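PDB 1UIY: enoyl-CoA Hydratase, which probably catalyses the reversible addition of water to (2E)-enoyl-CoA, giving (3S)-3-hydroxyacyl-CoA, a step in the beta-oxidation of fatty acids. Local coordinates for residues 18-23 / 56-61; 105-110 / 129-134. All blocks are in the same frame, centred on the assembly; numbering follows the deposited sequence.

Contact 1 (18-23 / 56-61); sequences ERRNPL and FSAGAD
Arg20 bends round the carbonyl of Ala58, and most of its side-chain atoms lie within about 4 Å of that one oxygen. Its CB lies 3.4 Å from Ala58 O; CG swings wider, and CD comes back toward the same atom. The bend at chi3 (-64°) then brings NE over it at 2.8 Å from Ala58 O. CZ and NH1 follow almost as near, while NH2 is turned farther off. The oxygen thus sits over one face of the guanidinium, and the N-H groups do not aim at it well enough for hydrogen bonds. Two directed bonds end on backbone carbonyls: Ala58 N donates to Arg20 O at 3.2 Å, nearly straight (176°), and the Ser57 hydroxyl OG donates to Asn21 O at 2.8 Å. Beyond them, Pro22 CG rests against Gly59 O. At the far end Arg19, its chain extended, makes a salt bridge from NH2 to Asp61 OD2 (2.7 Å), the two flat groups being inclined by 52°. Asp61 is also the N-cap of helix 62-68, where OD1 accepts a weak bond from Phe64 N. One backbone bond and one serine-to-carbonyl bond thus join two irregular loops, while Asp61 balances Arg19's charge and Arg20 is exposed.

Contact 2 (105-110 / 129-134); sequences AVAGGA and YTEVKI
Ala110 CB approaches the ring of Tyr129 obliquely, 3.3 Å from CE2. The tyrosine CG stands anti to the carbonyl carbon (chi1 -50°), and from there the ring extends to Ala110, where OH gives a weak hydrogen bond to Ala110 O at 3.3 Å. An alanine in place of Tyr129 would probably open a gap beside Ala110 CB and deprive Ala110 O of this hydroxyl. The next pair is set differently: Val106 and Thr130 cross at about a right angle. Val106 CG1 touches both branches of the threonine, lying 3.4 Å from Thr130 OG1 and 3.7 Å from Thr130 CG2. Leu163 of strand 163-165 packs on both residues. Glu131 makes the third approach. A turn at chi2 (71°) directs its CD back toward Ala107, and OE1 ends 3.2 Å from Ala107 CB, with the Gly108 amide farther off. Phe136 and Ala138 pack against the same glutamate, and a glycerol molecule, probably from the crystallisation liquor, lies close to its side chain. Glu131 is inferred to be an active-site residue, and its carboxylate beside Ala107 is consistent with the catalytic pocket of the crotonase fold.

How the contacts relate
The two contacts come in series along the chain, and their centres are about 11 Å apart. Contact 1 joins the loops that follow strands 9-14 and 46-51, parallel neighbours in the six-stranded sheet; contact 2 joins strand 105-106 of the small three-stranded sheet and residues of helix 108-114 with the 129-134 segment, which follows strand 126-128 of the same small sheet and includes the short helix 131-134. They meet directly: Ser57 O probably accepts a hydrogen bond from Val106 N at 3.0 Å, while Leu23 and Ser57 pack on Gly108 and Gly109. The side chain of Leu23 lies about 8 Å from that of Glu131, consistent with both contacts helping to shape the surroundings of the active site.

Contact 1 (18-23 / 56-61)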
loop_
_atom_site.group_PDB
_atom_site.type_symbol
_atom_site.label_atom_id
_atom_site.label_comp_id
_atom_site.label_asym_id
_atom_site.label_seq_id
_atom_site.Cartn_x
_atom_site.Cartn_y
_atom_site.Cartn_z
ATOM N N GLU A 18 42.325 6.786 -9.098
ATOM C CA GLU A 18 42.619 8.201 -8.908
ATOM C C GLU A 18 41.425 9.141 -8.978
ATOM O O GLU A 18 41.395 10.154 -8.279
ATOM C CB GLU A 18 43.713 8.652 -9.877
ATOM C CG GLU A 18 45.093 8.116 -9.506
ATOM C CD GLU A 18 45.235 6.626 -9.769
ATOM O OE1 GLU A 18 46.231 6.027 -9.314
ATOM O OE2 GLU A 18 44.355 6.052 -10.439
ATOM N N ARG A 19 40.442 8.814 -9.806
ATOM C CA ARG A 19 39.256 9.650 -9.907
ATOM C C ARG A 19 38.403 9.352 -8.665
ATOM O O ARG A 19 37.522 10.132 -8.289
ATOM C CB ARG A 19 38.506 9.303 -11.189
ATOM C CG ARG A 19 37.586 10.378 -11.730
ATOM C CD ARG A 19 37.130 9.972 -13.123
ATOM N NE ARG A 19 36.026 10.778 -13.632
ATOM C CZ ARG A 19 35.382 10.517 -14.765
ATOM N NH1 ARG A 19 35.740 9.471 -15.501
ATOM N NH2 ARG A 19 34.378 11.289 -15.160
ATOM N N ARG A 20 38.709 8.216 -8.037
ATOM C CA ARG A 20 38.056 7.708 -6.825
ATOM C C ARG A 20 36.755 6.924 -7.048
ATOM O O ARG A 20 35.875 6.887 -6.184
ATOM C CB ARG A 20 37.839 8.840 -5.814
ATOM C CG ARG A 20 39.144 9.436 -5.304
ATOM C CD ARG A 20 39.133 9.634 -3.796
ATOM N NE ARG A 20 38.131 10.607 -3.372
ATOM C CZ ARG A 20 37.800 10.837 -2.102
ATOM N NH1 ARG A 20 36.873 11.744 -1.811
ATOM N NH2 ARG A 20 38.389 10.158 -1.122
ATOM N N ASN A 21 36.657 6.287 -8.211
ATOM C CA ASN A 21 35.507 5.466 -8.574
ATOM C C ASN A 21 34.154 6.183 -8.599
ATOM O O ASN A 21 33.245 5.830 -7.854
ATOM C CB ASN A 21 35.439 4.258 -7.635
ATOM C CG ASN A 21 36.726 3.445 -7.640
ATOM O OD1 ASN A 21 36.857 2.455 -6.920
ATOM N ND2 ASN A 21 37.684 3.863 -8.459
ATOM N N PRO A 22 34.009 7.208 -9.455
ATOM C CA PRO A 22 32.751 7.955 -9.562
ATOM C C PRO A 22 31.693 7.121 -10.280
ATOM O O PRO A 22 32.010 6.385 -11.217
ATOM C CB PRO A 22 33.146 9.182 -10.383
ATOM C CG PRO A 22 34.587 9.357 -10.065
ATOM C CD PRO A 22 35.094 7.942 -10.127
ATOM N N LEU A 23 30.441 7.231 -9.847
ATOM C CA LEU A 23 29.365 6.476 -10.484
ATOM C C LEU A 23 28.912 7.156 -11.772
ATOM O O LEU A 23 27.720 7.374 -11.994
ATOM C CB LEU A 23 28.175 6.319 -9.536
ATOM C CG LEU A 23 28.404 5.465 -8.291
ATOM C CD1 LEU A 23 27.071 5.239 -7.592
ATOM C CD2 LEU A 23 29.025 4.135 -8.677
ATOM N N PHE A 56 35.946 3.356 -1.828
ATOM C CA PHE A 56 34.998 2.397 -2.373
ATOM C C PHE A 56 34.345 3.124 -3.546
ATOM O O PHE A 56 34.320 2.629 -4.671
ATOM C CB PHE A 56 33.933 2.040 -1.328
ATOM C CG PHE A 56 32.824 1.169 -1.863
ATOM C CD1 PHE A 56 32.980 -0.212 -1.940
ATOM C CD2 PHE A 56 31.638 1.738 -2.320
ATOM C CE1 PHE A 56 31.973 -1.013 -2.465
ATOM C CE2 PHE A 56 30.626 0.948 -2.846
ATOM C CZ PHE A 56 30.795 -0.432 -2.918
ATOM N N SER A 57 33.821 4.311 -3.262
ATOM C CA SER A 57 33.187 5.144 -4.276
ATOM C C SER A 57 32.834 6.481 -3.645
ATOM O O SER A 57 31.893 6.584 -2.855
ATOM C CB SER A 57 31.930 4.475 -4.827
ATOM O OG SER A 57 31.399 5.233 -5.901
ATOM N N ALA A 58 33.605 7.504 -4.001
ATOM C CA ALA A 58 33.414 8.839 -3.458
ATOM C C ALA A 58 34.304 9.827 -4.181
ATOM O O ALA A 58 35.428 10.059 -3.757
ATOM C CB ALA A 58 33.756 8.842 -1.971
ATOM N N GLY A 59 33.813 10.412 -5.266
ATOM C CA GLY A 59 34.624 11.371 -5.993
ATOM C C GLY A 59 33.839 12.249 -6.946
ATOM O O GLY A 59 33.477 11.822 -8.044
ATOM N N ALA A 60 33.586 13.486 -6.537
ATOM C CA ALA A 60 32.836 14.414 -7.371
ATOM C C ALA A 60 33.243 14.317 -8.833
ATOM O O ALA A 60 34.396 14.545 -9.177
ATOM C CB ALA A 60 33.036 15.841 -6.874
ATOM N N ASP A 61 32.294 13.963 -9.689
ATOM C CA ASP A 61 32.573 13.873 -11.113
ATOM C C ASP A 61 32.437 15.285 -11.675
ATOM O O ASP A 61 31.370 15.681 -12.146
ATOM C CB ASP A 61 31.570 12.941 -11.794
ATOM C CG ASP A 61 31.861 12.754 -13.270
ATOM O OD1 ASP A 61 31.856 13.757 -14.015
ATOM O OD2 ASP A 61 32.098 11.599 -13.683
#

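Contact 2 (105-110 / 129-134)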
loop_
_atom_site.group_PDB
_atom_site.type_symbol
_atom_site.label_atom_id
_atom_site.label_comp_id
_atom_site.label_asym_id
_atom_site.label_seq_id
_atom_site.Cartn_x
_atom_site.Cartn_y
_atom_site.Cartn_z
ATOM N N ALA A 105 32.857 6.110 1.078
ATOM C CA ALA A 105 31.708 5.928 0.188
ATOM C C ALA A 105 30.827 7.143 0.457
ATOM O O ALA A 105 30.211 7.248 1.520
ATOM C CB ALA A 105 30.960 4.637 0.521
ATOM N N VAL A 106 30.784 8.063 -0.499
ATOM C CA VAL A 106 30.020 9.285 -0.328
ATOM C C VAL A 106 29.047 9.537 -1.465
ATOM O O VAL A 106 29.412 9.436 -2.644
ATOM C CB VAL A 106 30.957 10.493 -0.213
ATOM C CG1 VAL A 106 30.154 11.768 -0.046
ATOM C CG2 VAL A 106 31.883 10.308 0.958
ATOM N N ALA A 107 27.815 9.890 -1.090
ATOM C CA ALA A 107 26.745 10.158 -2.044
ATOM C C ALA A 107 26.538 8.908 -2.897
ATOM O O ALA A 107 26.446 7.802 -2.364
ATOM C CB ALA A 107 27.106 11.355 -2.917
ATOM N N GLY A 108 26.477 9.085 -4.213
ATOM C CA GLY A 108 26.284 7.957 -5.104
ATOM C C GLY A 108 26.820 6.630 -4.588
ATOM O O GLY A 108 26.063 5.676 -4.390
ATOM N N GLY A 109 28.127 6.566 -4.363
ATOM C CA GLY A 109 28.726 5.340 -3.879
ATOM C C GLY A 109 28.102 4.850 -2.588
ATOM O O GLY A 109 27.920 3.643 -2.410
ATOM N N ALA A 110 27.777 5.775 -1.685
ATOM C CA ALA A 110 27.171 5.412 -0.407
ATOM C C ALA A 110 25.867 4.654 -0.647
ATOM O O ALA A 110 25.554 3.687 0.055
ATOM C CB ALA A 110 26.908 6.659 0.427
ATOM N N TYR A 129 25.802 10.627 2.925
ATOM C CA TYR A 129 24.998 11.109 1.816
ATOM C C TYR A 129 25.003 12.627 1.883
ATOM O O TYR A 129 24.234 13.235 2.622
ATOM C CB TYR A 129 23.585 10.541 1.932
ATOM C CG TYR A 129 23.605 9.042 2.143
ATOM C CD1 TYR A 129 23.666 8.496 3.429
ATOM C CD2 TYR A 129 23.642 8.172 1.056
ATOM C CE1 TYR A 129 23.766 7.117 3.627
ATOM C CE2 TYR A 129 23.747 6.790 1.240
ATOM C CZ TYR A 129 23.812 6.268 2.525
ATOM O OH TYR A 129 23.961 4.906 2.699
ATOM N N THR A 130 25.881 13.227 1.085
ATOM C CA THR A 130 26.079 14.671 1.071
ATOM C C THR A 130 25.265 15.518 0.094
ATOM O O THR A 130 25.421 16.735 0.062
ATOM C CB THR A 130 27.569 14.969 0.828
ATOM O OG1 THR A 130 27.975 14.360 -0.404
ATOM C CG2 THR A 130 28.416 14.389 1.954
ATOM N N GLU A 131 24.403 14.891 -0.696
ATOM C CA GLU A 131 23.601 15.613 -1.676
ATOM C C GLU A 131 23.097 17.000 -1.234
ATOM O O GLU A 131 23.336 17.997 -1.921
ATOM C CB GLU A 131 22.415 14.748 -2.111
ATOM C CG GLU A 131 22.780 13.551 -2.982
ATOM C CD GLU A 131 23.517 12.440 -2.230
ATOM O OE1 GLU A 131 23.923 11.454 -2.882
ATOM O OE2 GLU A 131 23.687 12.545 -0.996
ATOM N N VAL A 132 22.408 17.076 -0.097
ATOM C CA VAL A 132 21.885 18.365 0.356
ATOM C C VAL A 132 22.921 19.472 0.549
ATOM O O VAL A 132 22.626 20.648 0.321
ATOM C CB VAL A 132 21.100 18.246 1.670
ATOM C CG1 VAL A 132 19.720 17.726 1.388
ATOM C CG2 VAL A 132 21.850 17.361 2.648
ATOM N N LYS A 133 24.118 19.102 0.988
ATOM C CA LYS A 133 25.181 20.081 1.205
ATOM C C LYS A 133 25.428 20.937 -0.028
ATOM O O LYS A 133 25.808 22.095 0.095
ATOM C CB LYS A 133 26.486 19.376 1.586
ATOM C CG LYS A 133 26.386 18.549 2.845
ATOM C CD LYS A 133 27.133 19.194 3.991
ATOM C CE LYS A 133 28.475 18.511 4.211
ATOM N NZ LYS A 133 29.252 18.382 2.946
ATOM N N ILE A 134 25.206 20.374 -1.215
ATOM C CA ILE A 134 25.450 21.118 -2.439
ATOM C C ILE A 134 24.212 21.412 -3.274
ATOM O O ILE A 134 24.290 22.135 -4.262
ATOM C CB ILE A 134 26.498 20.390 -3.322
ATOM C CG1 ILE A 134 27.041 21.343 -4.393
ATOM C CG2 ILE A 134 25.876 19.169 -3.982
ATOM C CD1 ILE A 134 28.241 20.799 -5.145
#